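Local coordinates for hypothetical leucine rich repeat protein (Pseudoflavonifractor capillosus, PDB 4OJU) that is of unknown function but binds magnesium ions and probably recognises other proteins through its BspA-type leucine-rich repeats, at residues 9-13 with 14-18; 56-59 with 60-64; 71-74 with 75-79; 101-105 with 106-110; 117-120 with 121-125. All coordinates share one frame; numbering follows the deposited sequence. Where two conformers were deposited one is given.

How the contacts relate
The five contacts follow one another in series along the chain, none nesting in or crossing another. Contact 1 closes the two-residue turn of an N-terminal beta hairpin whose tyrosine ring packs on the phenylalanine ring of contact 2, joining it to the repeats. Contacts 2 and 4 are equivalent corners, where strands 52-58 and 102-103 end in a type II turn, and their centres lie about 10 Å apart. Contacts 3 and 5 are corners of another kind, where strands 70-72 and 116-119 end in a proline-led type I turn. Backbone hydrogen bonds link contact 2 to 3, 3 to 4 and 4 to 5, stacking successive coils into one solenoid.

Contact 1 of 5, residues 9-13 with 14-18; sequences VQVGP and YTFEI
Gln10 and Thr15 face each other in a non-hydrogen-bonded pair and close the gap with their side chains: Thr15 OG1 donates to Gln10 OE1 at 2.6 Å. The glutamine chain bends at chi2 (74°), which brings its amide back over the turn, where NE2 gives a fairly straight bond of 2.9 Å to Gly12 O, nearly in the plane of the amide. One water receives a bond from NE2 and gives one each to Thr15 OG1 and Pro13 O. Both ends of the amide are thus used, and its flip is fixed. The backbone bonds flank this pair, reciprocal between Val9 and Phe16 and again between Val11 and Tyr14, where Val11 N lies 2.8 Å from Tyr14 O. On the other face of the strands, Val9 CG2 meets Ile18 CD1 at 3.6 Å, while Val11 CG2 meets Phe16 CE2 at 3.9 Å, approaching obliquely. Pro13 CG sits over one face of the Tyr14 ring in a CH-pi contact, 4.0 Å from its centroid. Gly12 suits its corner because phi there is positive (55°). Two residues linking antiparallel strands through a type II' turn make a classic tight beta hairpin.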
loop_
_atom_site.group_PDB
_atom_site.type_symbol
_atom_site.label_atom_id
_atom_site.label_comp_id
_atom_site.label_asym_id
_atom_site.label_seq_id
_atom_site.Cartn_x
_atom_site.Cartn_y
_atom_site.Cartn_z
ATOM N N VAL A 9 -36.041 -4.837 -9.361
ATOM C CA VAL A 9 -36.878 -3.938 -8.580
ATOM C C VAL A 9 -36.087 -2.681 -8.230
ATOM O O VAL A 9 -34.924 -2.767 -7.821
ATOM C CB VAL A 9 -37.446 -4.646 -7.314
ATOM C CG1 VAL A 9 -38.293 -3.692 -6.473
ATOM C CG2 VAL A 9 -38.300 -5.857 -7.694
ATOM N N GLN A 10 -36.719 -1.523 -8.409
ATOM C CA GLN A 10 -36.151 -0.237 -8.023
ATOM C C GLN A 10 -36.834 0.247 -6.734
ATOM O O GLN A 10 -38.066 0.280 -6.677
ATOM C CB GLN A 10 -36.310 0.803 -9.153
ATOM C CG GLN A 10 -35.532 2.099 -8.903
ATOM C CD GLN A 10 -34.048 1.940 -9.096
ATOM O OE1 GLN A 10 -33.576 1.088 -9.858
ATOM N NE2 GLN A 10 -33.270 2.769 -8.413
ATOM N N VAL A 11 -36.034 0.576 -5.691
ATOM C CA VAL A 11 -36.519 1.095 -4.403
ATOM C C VAL A 11 -35.743 2.352 -4.156
ATOM O O VAL A 11 -34.589 2.282 -3.732
ATOM C CB VAL A 11 -36.412 0.102 -3.204
ATOM C CG1 VAL A 11 -37.070 0.685 -1.956
ATOM C CG2 VAL A 11 -37.022 -1.255 -3.537
ATOM N N GLY A 12 -36.346 3.491 -4.491
ATOM C CA GLY A 12 -35.667 4.781 -4.383
ATOM C C GLY A 12 -34.353 4.763 -5.153
ATOM O O GLY A 12 -34.360 4.474 -6.356
ATOM N N PRO A 13 -33.184 4.964 -4.491
ATOM C CA PRO A 13 -31.919 4.968 -5.241
ATOM C C PRO A 13 -31.345 3.569 -5.499
ATOM O O PRO A 13 -30.326 3.439 -6.173
ATOM C CB PRO A 13 -30.989 5.764 -4.325
ATOM C CG PRO A 13 -31.443 5.388 -2.951
ATOM C CD PRO A 13 -32.963 5.283 -3.065
ATOM N N TYR A 14 -31.992 2.527 -4.957
ATOM C CA TYR A 14 -31.476 1.162 -5.062
ATOM C C TYR A 14 -32.092 0.342 -6.172
ATOM O O TYR A 14 -33.324 0.277 -6.295
ATOM C CB TYR A 14 -31.734 0.410 -3.746
ATOM C CG TYR A 14 -31.173 1.093 -2.531
ATOM C CD1 TYR A 14 -29.802 1.114 -2.290
ATOM C CD2 TYR A 14 -32.010 1.726 -1.614
ATOM C CE1 TYR A 14 -29.276 1.745 -1.166
ATOM C CE2 TYR A 14 -31.493 2.371 -0.496
ATOM C CZ TYR A 14 -30.125 2.365 -0.271
ATOM O OH TYR A 14 -29.591 3.000 0.814
ATOM N N THR A 15 -31.236 -0.343 -6.938
ATOM C CA THR A 15 -31.684 -1.328 -7.925
ATOM C C THR A 15 -31.368 -2.700 -7.362
ATOM O O THR A 15 -30.240 -2.927 -6.955
ATOM C CB THR A 15 -31.023 -1.155 -9.309
ATOM O OG1 THR A 15 -31.117 0.198 -9.728
ATOM C CG2 THR A 15 -31.619 -2.105 -10.357
ATOM N N PHE A 16 -32.340 -3.616 -7.381
ATOM C CA PHE A 16 -32.121 -4.979 -6.931
ATOM C C PHE A 16 -32.450 -5.965 -8.000
ATOM O O PHE A 16 -33.447 -5.788 -8.723
ATOM C CB PHE A 16 -33.000 -5.323 -5.715
ATOM C CG PHE A 16 -32.777 -4.486 -4.499
ATOM C CD1 PHE A 16 -31.794 -4.824 -3.570
ATOM C CD2 PHE A 16 -33.547 -3.355 -4.271
ATOM C CE1 PHE A 16 -31.575 -4.026 -2.443
ATOM C CE2 PHE A 16 -33.347 -2.581 -3.141
ATOM C CZ PHE A 16 -32.357 -2.913 -2.232
ATOM N N GLU A 17 -31.662 -7.052 -8.053
ATOM C CA GLU A 17 -31.997 -8.176 -8.908
ATOM C C GLU A 17 -32.414 -9.296 -7.984
ATOM O O GLU A 17 -31.684 -9.610 -7.029
ATOM C CB GLU A 17 -30.840 -8.586 -9.814
ATOM C CG GLU A 17 -30.702 -7.657 -11.001
ATOM C CD GLU A 17 -29.537 -7.951 -11.917
ATOM O OE1 GLU A 17 -28.629 -8.708 -11.507
ATOM O OE2 GLU A 17 -29.515 -7.397 -13.037
ATOM N N ILE A 18 -33.616 -9.818 -8.190
ATOM C CA ILE A 18 -34.147 -10.936 -7.414
ATOM C C ILE A 18 -33.883 -12.175 -8.248
ATOM O O ILE A 18 -34.330 -12.232 -9.394
ATOM C CB ILE A 18 -35.657 -10.737 -7.072
ATOM C CG1 ILE A 18 -35.841 -9.507 -6.153
ATOM C CG2 ILE A 18 -36.265 -11.996 -6.449
ATOM C CD1 ILE A 18 -37.283 -8.969 -6.151
HETATM O O HOH W 1 -30.256 2.521 -8.700
#

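Contact 2 of 5, residues 56-59 with 60-64; sequences TVIG and EKAFE
Gly59 and Ala62 are the ends of a type II beta turn, the corner at which strand 52-58 gives way to the loop of a leucine-rich-repeat coil. A type I turn from Lys61 to Glu64 overlaps it, so the chain bends twice in succession.

The polar part is backbone. Ala62 N donates to Gly59 O at 3.1 Å, and Glu64 N closes the second turn on Lys61 O at 3.2 Å. Lys61 takes the third position of the first turn, with a positive phi of 55°. Gly59, in a buried spot, brings no side chain to the corner.

The charged groups point outward from the turn and find partners outside it. Glu60, whose chain runs extended, forms a salt bridge with Arg82, while Lys61 pairs with Glu64 of a second subunit, and Glu64 in return with Lys61 of that subunit. The outer side of this corner therefore takes part in an interface between two copies of the protein.

The apolar part faces into the coil. The small methyl of Ala62 fits beneath the strand end, its CB 3.4 Å from Gly59 O. Phe63 reaches back toward the strand, and its ring also stacks with those of Tyr29 and Phe85. Ile58 serves both residues with a single branch: CG2, set anti to the backbone N, lies 4.0 Å from Ala62 CB and meets the edge of the Phe63 ring at CE1, 4.1 Å away.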
loop_
_atom_site.group_PDB
_atom_site.type_symbol
_atom_site.label_atom_id
_atom_site.label_comp_id
_atom_site.label_asym_id
_atom_site.label_seq_id
_atom_site.Cartn_x
_atom_site.Cartn_y
_atom_site.Cartn_z
ATOM N N THR A 56 -29.110 -10.334 0.102
ATOM C CA THR A 56 -27.994 -11.131 0.619
ATOM C C THR A 56 -26.632 -10.736 0.049
ATOM O O THR A 56 -25.597 -11.183 0.563
ATOM C CB THR A 56 -28.268 -12.619 0.342
ATOM O OG1 THR A 56 -28.295 -12.818 -1.065
ATOM C CG2 THR A 56 -29.590 -13.115 0.985
ATOM N N VAL A 57 -26.617 -9.949 -1.017
ATOM C CA VAL A 57 -25.351 -9.563 -1.669
ATOM C C VAL A 57 -25.374 -8.092 -2.056
ATOM O O VAL A 57 -26.382 -7.600 -2.580
ATOM C CB VAL A 57 -25.067 -10.447 -2.950
ATOM C CG1 VAL A 57 -23.781 -10.027 -3.684
ATOM C CG2 VAL A 57 -25.014 -11.930 -2.625
ATOM N N ILE A 58 -24.234 -7.401 -1.851
ATOM C CA ILE A 58 -23.991 -6.077 -2.401
ATOM C C ILE A 58 -23.192 -6.365 -3.660
ATOM O O ILE A 58 -22.075 -6.881 -3.570
ATOM C CB ILE A 58 -23.288 -5.076 -1.440
ATOM C CG1 ILE A 58 -23.994 -4.969 -0.053
ATOM C CG2 ILE A 58 -23.147 -3.700 -2.123
ATOM C CD1 ILE A 58 -25.558 -4.689 -0.083
ATOM N N GLY A 59 -23.790 -6.124 -4.811
ATOM C CA GLY A 59 -23.176 -6.461 -6.090
ATOM C C GLY A 59 -21.892 -5.719 -6.412
ATOM O O GLY A 59 -21.588 -4.657 -5.839
ATOM N N GLU A 60 -21.141 -6.287 -7.348
ATOM C CA GLU A 60 -19.894 -5.733 -7.861
ATOM C C GLU A 60 -20.120 -4.274 -8.314
ATOM O O GLU A 60 -21.093 -3.996 -9.031
ATOM C CB GLU A 60 -19.409 -6.610 -9.032
ATOM C CG GLU A 60 -18.146 -6.085 -9.722
ATOM C CD GLU A 60 -17.563 -6.999 -10.785
ATOM O OE1 GLU A 60 -18.266 -7.937 -11.218
ATOM O OE2 GLU A 60 -16.406 -6.765 -11.197
ATOM N N LYS A 61 -19.268 -3.339 -7.834
ATOM C CA LYS A 61 -19.326 -1.913 -8.187
ATOM C C LYS A 61 -20.685 -1.241 -7.919
ATOM O O LYS A 61 -20.911 -0.170 -8.479
ATOM C CB LYS A 61 -18.978 -1.718 -9.692
ATOM C CG LYS A 61 -17.559 -2.104 -10.081
ATOM C CD LYS A 61 -17.384 -2.082 -11.600
ATOM C CE LYS A 61 -15.922 -2.171 -11.977
ATOM N NZ LYS A 61 -15.685 -2.055 -13.441
ATOM N N ALA A 62 -21.549 -1.792 -7.038
ATOM C CA ALA A 62 -22.886 -1.215 -6.815
ATOM C C ALA A 62 -22.845 0.272 -6.415
ATOM O O ALA A 62 -23.667 1.052 -6.887
ATOM C CB ALA A 62 -23.649 -2.016 -5.756
ATOM N N PHE A 63 -21.879 0.657 -5.552
ATOM C CA PHE A 63 -21.734 2.032 -5.056
ATOM C C PHE A 63 -20.477 2.705 -5.566
ATOM O O PHE A 63 -20.070 3.712 -4.998
ATOM C CB PHE A 63 -21.670 2.038 -3.520
ATOM C CG PHE A 63 -22.964 1.722 -2.822
ATOM C CD1 PHE A 63 -23.380 0.402 -2.653
ATOM C CD2 PHE A 63 -23.746 2.735 -2.290
ATOM C CE1 PHE A 63 -24.554 0.111 -1.969
ATOM C CE2 PHE A 63 -24.915 2.442 -1.599
ATOM C CZ PHE A 63 -25.325 1.139 -1.462
ATOM N N GLU A 64 -19.869 2.174 -6.622
ATOM C CA GLU A 64 -18.615 2.697 -7.163
ATOM C C GLU A 64 -18.691 4.178 -7.466
ATOM O O GLU A 64 -19.615 4.604 -8.159
ATOM C CB GLU A 64 -18.253 1.942 -8.458
ATOM C CG GLU A 64 -16.888 2.275 -9.023
ATOM C CD GLU A 64 -16.645 1.904 -10.475
ATOM O OE1 GLU A 64 -17.633 1.624 -11.196
ATOM O OE2 GLU A 64 -15.481 2.036 -10.919
#

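Contact 3 of 5, residues 71-74 with 75-79; sequences VTVP and DSVIS
Val73 and Val77 make the tight side of this corner, their side chains crossing at about a right angle. Val73 CG1 does the touching: anti to its own backbone nitrogen (chi1 179°), it nestles against the other valine, 3.7 Å from Val77 CB and equally close to both of its methyls. Two beta-branched residues suit the place, since each fills space close to the main chain and is buried. Val77 also leans on the turn itself, with CB 3.5 Å from Pro74 O and CG2 4.0 Å from Pro74 CD. The backbone closes the same side: Val77 N gives a straight bond of 3.0 Å to Pro74 O, closing a type I beta turn from Pro74 to Val77. Proline fits the first position because its ring, with no N-H to offer, holds phi near the value found there and turns apolar carbons to Ser76 and Val77.

The outer side is looser. Asp75, at the exposed tip, points its CB away from the strand, and that CB is the one part of its side chain to meet residues 71-74. Ser76 lies between these extremes; its OG passes 3.6 Å from Pro74 CG but spends its polarity on Val55 O and Ala43 O.

These serine bonds tie the turn to the preceding coil of the leucine-rich-repeat solenoid. Within its own coil the corner leads from strand 70-72, paired with strands 38-40 and 93-95, to strand 79-80, with Val77 packed on Ile58 of strand 52-58.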
loop_
_atom_site.group_PDB
_atom_site.type_symbol
_atom_site.label_atom_id
_atom_site.label_comp_id
_atom_site.label_asym_id
_atom_site.label_seq_id
_atom_site.Cartn_x
_atom_site.Cartn_y
_atom_site.Cartn_z
ATOM N N VAL A 71 -22.741 4.180 5.364
ATOM C CA VAL A 71 -23.526 3.059 4.888
ATOM C C VAL A 71 -23.784 2.062 6.012
ATOM O O VAL A 71 -22.884 1.757 6.792
ATOM C CB VAL A 71 -22.889 2.355 3.638
ATOM C CG1 VAL A 71 -21.507 1.769 3.936
ATOM C CG2 VAL A 71 -23.824 1.277 3.049
ATOM N N THR A 72 -25.024 1.539 6.059
ATOM C CA THR A 72 -25.389 0.409 6.901
ATOM C C THR A 72 -25.641 -0.747 5.954
ATOM O O THR A 72 -26.506 -0.649 5.086
ATOM C CB THR A 72 -26.576 0.687 7.805
ATOM O OG1 THR A 72 -26.197 1.687 8.737
ATOM C CG2 THR A 72 -27.008 -0.552 8.578
ATOM N N VAL A 73 -24.851 -1.805 6.081
ATOM C CA VAL A 73 -25.003 -3.048 5.339
ATOM C C VAL A 73 -25.844 -3.941 6.273
ATOM O O VAL A 73 -25.382 -4.241 7.372
ATOM C CB VAL A 73 -23.634 -3.646 4.952
ATOM C CG1 VAL A 73 -23.812 -4.957 4.197
ATOM C CG2 VAL A 73 -22.816 -2.651 4.130
ATOM N N PRO A 74 -27.111 -4.247 5.934
ATOM C CA PRO A 74 -27.988 -4.942 6.898
ATOM C C PRO A 74 -27.587 -6.388 7.138
ATOM O O PRO A 74 -26.867 -6.960 6.317
ATOM C CB PRO A 74 -29.366 -4.833 6.252
ATOM C CG PRO A 74 -29.064 -4.811 4.791
ATOM C CD PRO A 74 -27.832 -3.942 4.687
ATOM N N ASP A 75 -28.097 -6.973 8.272
ATOM C CA ASP A 75 -27.799 -8.332 8.743
ATOM C C ASP A 75 -28.232 -9.427 7.750
ATOM O O ASP A 75 -27.932 -10.609 7.957
ATOM C CB ASP A 75 -28.427 -8.581 10.134
ATOM C CG ASP A 75 -29.942 -8.440 10.237
ATOM O OD1 ASP A 75 -30.630 -8.572 9.196
ATOM O OD2 ASP A 75 -30.445 -8.222 11.368
ATOM N N SER A 76 -28.925 -9.054 6.675
ATOM C CA SER A 76 -29.337 -10.021 5.652
ATOM C C SER A 76 -28.149 -10.326 4.677
ATOM O O SER A 76 -28.139 -11.355 4.010
ATOM C CB SER A 76 -30.522 -9.466 4.874
ATOM O OG SER A 76 -30.139 -8.236 4.276
ATOM N N VAL A 77 -27.158 -9.432 4.605
ATOM C CA VAL A 77 -26.041 -9.541 3.642
ATOM C C VAL A 77 -24.997 -10.575 4.078
ATOM O O VAL A 77 -24.470 -10.522 5.198
ATOM C CB VAL A 77 -25.407 -8.144 3.392
ATOM C CG1 VAL A 77 -24.151 -8.228 2.519
ATOM C CG2 VAL A 77 -26.426 -7.187 2.762
ATOM N N ILE A 78 -24.680 -11.491 3.149
ATOM C CA ILE A 78 -23.697 -12.569 3.329
ATOM C C ILE A 78 -22.371 -12.184 2.659
ATOM O O ILE A 78 -21.305 -12.558 3.139
ATOM C CB ILE A 78 -24.264 -13.898 2.740
ATOM C CG1 ILE A 78 -25.610 -14.298 3.385
ATOM C CG2 ILE A 78 -23.248 -15.064 2.780
ATOM C CD1 ILE A 78 -25.658 -14.330 4.889
ATOM N N SER A 79 -22.440 -11.446 1.542
ATOM C CA SER A 79 -21.219 -11.087 0.825
ATOM C C SER A 79 -21.285 -9.691 0.228
ATOM O O SER A 79 -22.337 -9.218 -0.203
ATOM C CB SER A 79 -20.918 -12.128 -0.260
ATOM O OG SER A 79 -21.619 -11.923 -1.471
#

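Contact 4 of 5, residues 101-105 with 106-110; sequences IYINE and LAFAS
Glu105 and Leu106 form the central pair of a type II beta turn, and their side chains run side by side, pointing the same way. The aliphatic part of the glutamate does the packing, with Glu105 CG 3.8 Å from Leu106 CG. Its chi1 of 113° lies away from any staggered position, a somewhat strained setting, and the chain then extends to a carboxylate that forms a salt bridge with Arg82. Glu105 has also been seen as a magnesium ligand, though no ion is bound to this chain here. Leu106 occupies the third turn position with a positive phi (57°), uncommon for a residue with a side chain. That backbone pushes its CB to within 3.0 Å of Glu105 C. The leucine side chain also packs on Tyr87 of a second subunit, which suits an apolar residue at this outer corner.

The turn closes through Ala107 N, which donates to Asn104 O at 3.2 Å along a bent path (142° at the hydrogen). Behind it, Ala107 tucks its methyl against Ile103 CG2 at 3.6 Å, where a small residue fits between turn and strand. The same isoleucine methyl meets the edge of the Phe108 ring, 4.2 Å from CE2.

This corner of the leucine-rich-repeat solenoid ends strand 102-103, which lies between the parallel strands 79-80 and 125-127. Asn104 ND2 bonds Ile80 O on the first, while Ile103 packs on Ile119 and Phe108 on Ile117 of strand 116-119 in the interior.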
loop_
_atom_site.group_PDB
_atom_site.type_symbol
_atom_site.label_atom_id
_atom_site.label_comp_id
_atom_site.label_asym_id
_atom_site.label_seq_id
_atom_site.Cartn_x
_atom_site.Cartn_y
_atom_site.Cartn_z
ATOM N N ILE A 101 -20.185 -12.847 5.681
ATOM C CA ILE A 101 -19.177 -13.912 5.649
ATOM C C ILE A 101 -17.970 -13.508 4.801
ATOM O O ILE A 101 -16.836 -13.819 5.171
ATOM C CB ILE A 101 -19.799 -15.240 5.111
ATOM C CG1 ILE A 101 -21.083 -15.670 5.884
ATOM C CG2 ILE A 101 -18.765 -16.390 5.063
ATOM C CD1 ILE A 101 -20.908 -16.023 7.410
ATOM N N TYR A 102 -18.226 -12.886 3.638
ATOM C CA TYR A 102 -17.194 -12.559 2.667
ATOM C C TYR A 102 -17.131 -11.099 2.292
ATOM O O TYR A 102 -18.150 -10.479 2.028
ATOM C CB TYR A 102 -17.450 -13.337 1.364
ATOM C CG TYR A 102 -17.507 -14.826 1.543
ATOM C CD1 TYR A 102 -16.360 -15.552 1.848
ATOM C CD2 TYR A 102 -18.709 -15.519 1.413
ATOM C CE1 TYR A 102 -16.409 -16.932 2.032
ATOM C CE2 TYR A 102 -18.761 -16.906 1.550
ATOM C CZ TYR A 102 -17.614 -17.604 1.884
ATOM O OH TYR A 102 -17.671 -18.968 2.072
ATOM N N ILE A 103 -15.919 -10.572 2.197
ATOM C CA ILE A 103 -15.645 -9.231 1.695
ATOM C C ILE A 103 -14.735 -9.448 0.507
ATOM O O ILE A 103 -13.587 -9.889 0.683
ATOM C CB ILE A 103 -15.082 -8.233 2.731
ATOM C CG1 ILE A 103 -15.966 -8.216 4.019
ATOM C CG2 ILE A 103 -15.010 -6.825 2.063
ATOM C CD1 ILE A 103 -15.455 -7.266 5.199
ATOM N N ASN A 104 -15.276 -9.243 -0.703
ATOM C CA ASN A 104 -14.548 -9.515 -1.939
ATOM C C ASN A 104 -13.523 -8.468 -2.240
ATOM O O ASN A 104 -13.469 -7.416 -1.611
ATOM C CB ASN A 104 -15.488 -9.689 -3.123
ATOM C CG ASN A 104 -16.093 -11.063 -3.130
ATOM O OD1 ASN A 104 -15.507 -12.018 -3.622
ATOM N ND2 ASN A 104 -17.214 -11.218 -2.493
ATOM N N GLU A 105 -12.688 -8.774 -3.225
ATOM C CA GLU A 105 -11.546 -7.972 -3.585
ATOM C C GLU A 105 -11.903 -6.499 -3.809
ATOM O O GLU A 105 -12.878 -6.168 -4.495
ATOM C CB GLU A 105 -10.838 -8.593 -4.797
ATOM C CG GLU A 105 -10.867 -7.835 -6.108
ATOM C CD GLU A 105 -10.204 -8.558 -7.267
ATOM O OE1 GLU A 105 -9.393 -9.482 -7.026
ATOM O OE2 GLU A 105 -10.506 -8.205 -8.424
ATOM N N LEU A 106 -11.108 -5.617 -3.195
ATOM C CA LEU A 106 -11.181 -4.180 -3.384
ATOM C C LEU A 106 -12.568 -3.578 -3.061
ATOM O O LEU A 106 -12.899 -2.501 -3.570
ATOM C CB LEU A 106 -10.786 -3.861 -4.844
ATOM C CG LEU A 106 -9.434 -4.372 -5.339
ATOM C CD1 LEU A 106 -9.304 -4.174 -6.860
ATOM C CD2 LEU A 106 -8.330 -3.650 -4.634
ATOM N N ALA A 107 -13.367 -4.235 -2.218
ATOM C CA ALA A 107 -14.731 -3.779 -1.877
ATOM C C ALA A 107 -14.735 -2.364 -1.271
ATOM O O ALA A 107 -15.666 -1.607 -1.510
ATOM C CB ALA A 107 -15.386 -4.759 -0.912
ATOM N N PHE A 108 -13.674 -1.990 -0.533
ATOM C CA PHE A 108 -13.575 -0.642 0.044
ATOM C C PHE A 108 -12.278 -0.004 -0.445
ATOM O O PHE A 108 -11.570 0.656 0.320
ATOM C CB PHE A 108 -13.635 -0.704 1.597
ATOM C CG PHE A 108 -14.970 -1.190 2.105
ATOM C CD1 PHE A 108 -16.042 -0.314 2.233
ATOM C CD2 PHE A 108 -15.170 -2.534 2.408
ATOM C CE1 PHE A 108 -17.284 -0.769 2.685
ATOM C CE2 PHE A 108 -16.421 -2.991 2.844
ATOM C CZ PHE A 108 -17.473 -2.109 2.952
ATOM N N ALA A 109 -11.950 -0.219 -1.720
ATOM C CA ALA A 109 -10.698 0.278 -2.288
ATOM C C ALA A 109 -10.726 1.762 -2.604
ATOM O O ALA A 109 -11.756 2.295 -3.024
ATOM C CB ALA A 109 -10.349 -0.495 -3.552
ATOM N N SER A 110 -9.574 2.430 -2.428
ATOM C CA SER A 110 -9.402 3.861 -2.724
ATOM C C SER A 110 -10.545 4.749 -2.132
ATOM O O SER A 110 -11.122 5.591 -2.837
ATOM C CB SER A 110 -9.295 4.054 -4.241
ATOM O OG SER A 110 -9.012 5.387 -4.631
#

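Contact 5 of 5, residues 117-120 with 121-125; sequences ITIP and ASVEK
Pro120 and Val123 close a type I beta turn, Val123 N donating to Pro120 O at 3.2 Å. The turn forms a corner of the leucine-rich-repeat solenoid, carrying the chain from strand 116-119 toward strand 125-127. Proline suits the strand's end, where its ring offers CD to Val123 CG2 at 3.7 Å. Ala121, at the tip, turns its small methyl outward, and its backbone N, like that of Ser122, is bonded by the carboxylate of Glu98. Ser122 hydrogen-bonds through OG to Leu100 O and Asn99 N of the preceding coil, its short side chain keeping the hydroxyl close to the turn while passing 3.8 Å from Pro120 CB. A water lies 3.0 Å from Pro120 O and 3.1 Å from Val123 O, at the mouth of the turn. On the inner side Ile119 and Val123 cross at about a right angle, both beta-branched and buried; Met141 of a third subunit packs on the pair. The touching branch of the isoleucine is its short one: CG2, anti to the backbone N, presses against Val123 CB at 3.6 Å.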
loop_
_atom_site.group_PDB
_atom_site.type_symbol
_atom_site.label_atom_id
_atom_site.label_comp_id
_atom_site.label_asym_id
_atom_site.label_seq_id
_atom_site.Cartn_x
_atom_site.Cartn_y
_atom_site.Cartn_z
ATOM N N ILE A 117 -12.554 0.556 10.265
ATOM C CA ILE A 117 -13.652 -0.343 9.953
ATOM C C ILE A 117 -13.706 -1.408 11.056
ATOM O O ILE A 117 -12.667 -1.795 11.627
ATOM C CB ILE A 117 -13.548 -0.925 8.509
ATOM C CG1 ILE A 117 -14.924 -1.475 8.037
ATOM C CG2 ILE A 117 -12.400 -1.965 8.371
ATOM C CD1 ILE A 117 -15.122 -1.665 6.541
ATOM N N THR A 118 -14.922 -1.833 11.383
ATOM C CA THR A 118 -15.152 -2.895 12.354
ATOM C C THR A 118 -15.640 -4.109 11.604
ATOM O O THR A 118 -16.653 -4.040 10.924
ATOM C CB THR A 118 -16.101 -2.452 13.459
ATOM O OG1 THR A 118 -15.466 -1.369 14.135
ATOM C CG2 THR A 118 -16.391 -3.567 14.463
ATOM N N ILE A 119 -14.937 -5.220 11.745
ATOM C CA ILE A 119 -15.269 -6.465 11.067
ATOM C C ILE A 119 -16.103 -7.336 11.992
ATOM O O ILE A 119 -15.654 -7.690 13.082
ATOM C CB ILE A 119 -13.967 -7.190 10.604
ATOM C CG1 ILE A 119 -13.061 -6.306 9.720
ATOM C CG2 ILE A 119 -14.244 -8.532 9.936
ATOM C CD1 ILE A 119 -13.651 -5.726 8.386
ATOM N N PRO A 120 -17.300 -7.746 11.543
ATOM C CA PRO A 120 -18.132 -8.638 12.360
ATOM C C PRO A 120 -17.468 -9.988 12.618
ATOM O O PRO A 120 -16.656 -10.451 11.801
ATOM C CB PRO A 120 -19.376 -8.827 11.491
ATOM C CG PRO A 120 -19.408 -7.628 10.628
ATOM C CD PRO A 120 -17.988 -7.384 10.287
ATOM N N ALA A 121 -17.852 -10.638 13.732
ATOM C CA ALA A 121 -17.321 -11.954 14.120
ATOM C C ALA A 121 -17.641 -13.045 13.056
ATOM O O ALA A 121 -16.896 -14.017 12.926
ATOM C CB ALA A 121 -17.882 -12.369 15.482
ATOM N N SER A 122 -18.713 -12.857 12.278
ATOM C CA SER A 122 -19.147 -13.822 11.261
ATOM C C SER A 122 -18.227 -13.838 10.003
ATOM O O SER A 122 -18.246 -14.798 9.240
ATOM C CB SER A 122 -20.590 -13.526 10.858
ATOM O OG SER A 122 -20.681 -12.202 10.347
ATOM N N VAL A 123 -17.452 -12.789 9.771
ATOM C CA VAL A 123 -16.605 -12.703 8.563
ATOM C C VAL A 123 -15.568 -13.809 8.614
ATOM O O VAL A 123 -14.912 -13.983 9.640
ATOM C CB VAL A 123 -15.969 -11.300 8.352
ATOM C CG1 VAL A 123 -14.969 -11.289 7.182
ATOM C CG2 VAL A 123 -17.057 -10.252 8.117
ATOM N N GLU A 124 -15.467 -14.584 7.527
ATOM C CA GLU A 124 -14.534 -15.709 7.450
ATOM C C GLU A 124 -13.362 -15.425 6.540
ATOM O O GLU A 124 -12.289 -16.005 6.725
ATOM C CB GLU A 124 -15.286 -16.942 6.912
ATOM C CG GLU A 124 -16.279 -17.479 7.923
ATOM C CD GLU A 124 -17.123 -18.635 7.443
ATOM O OE1 GLU A 124 -16.705 -19.328 6.487
ATOM O OE2 GLU A 124 -18.222 -18.832 8.007
ATOM N N LYS A 125 -13.570 -14.576 5.534
ATOM C CA LYS A 125 -12.573 -14.336 4.506
ATOM C C LYS A 125 -12.697 -12.933 3.926
ATOM O O LYS A 125 -13.792 -12.475 3.597
ATOM C CB LYS A 125 -12.812 -15.390 3.386
ATOM C CG LYS A 125 -11.818 -15.449 2.253
ATOM C CD LYS A 125 -12.259 -16.523 1.249
ATOM C CE LYS A 125 -11.602 -16.378 -0.097
ATOM N NZ LYS A 125 -12.232 -17.269 -1.107
HETATM O O HOH W 2 -14.196 -12.079 11.951
#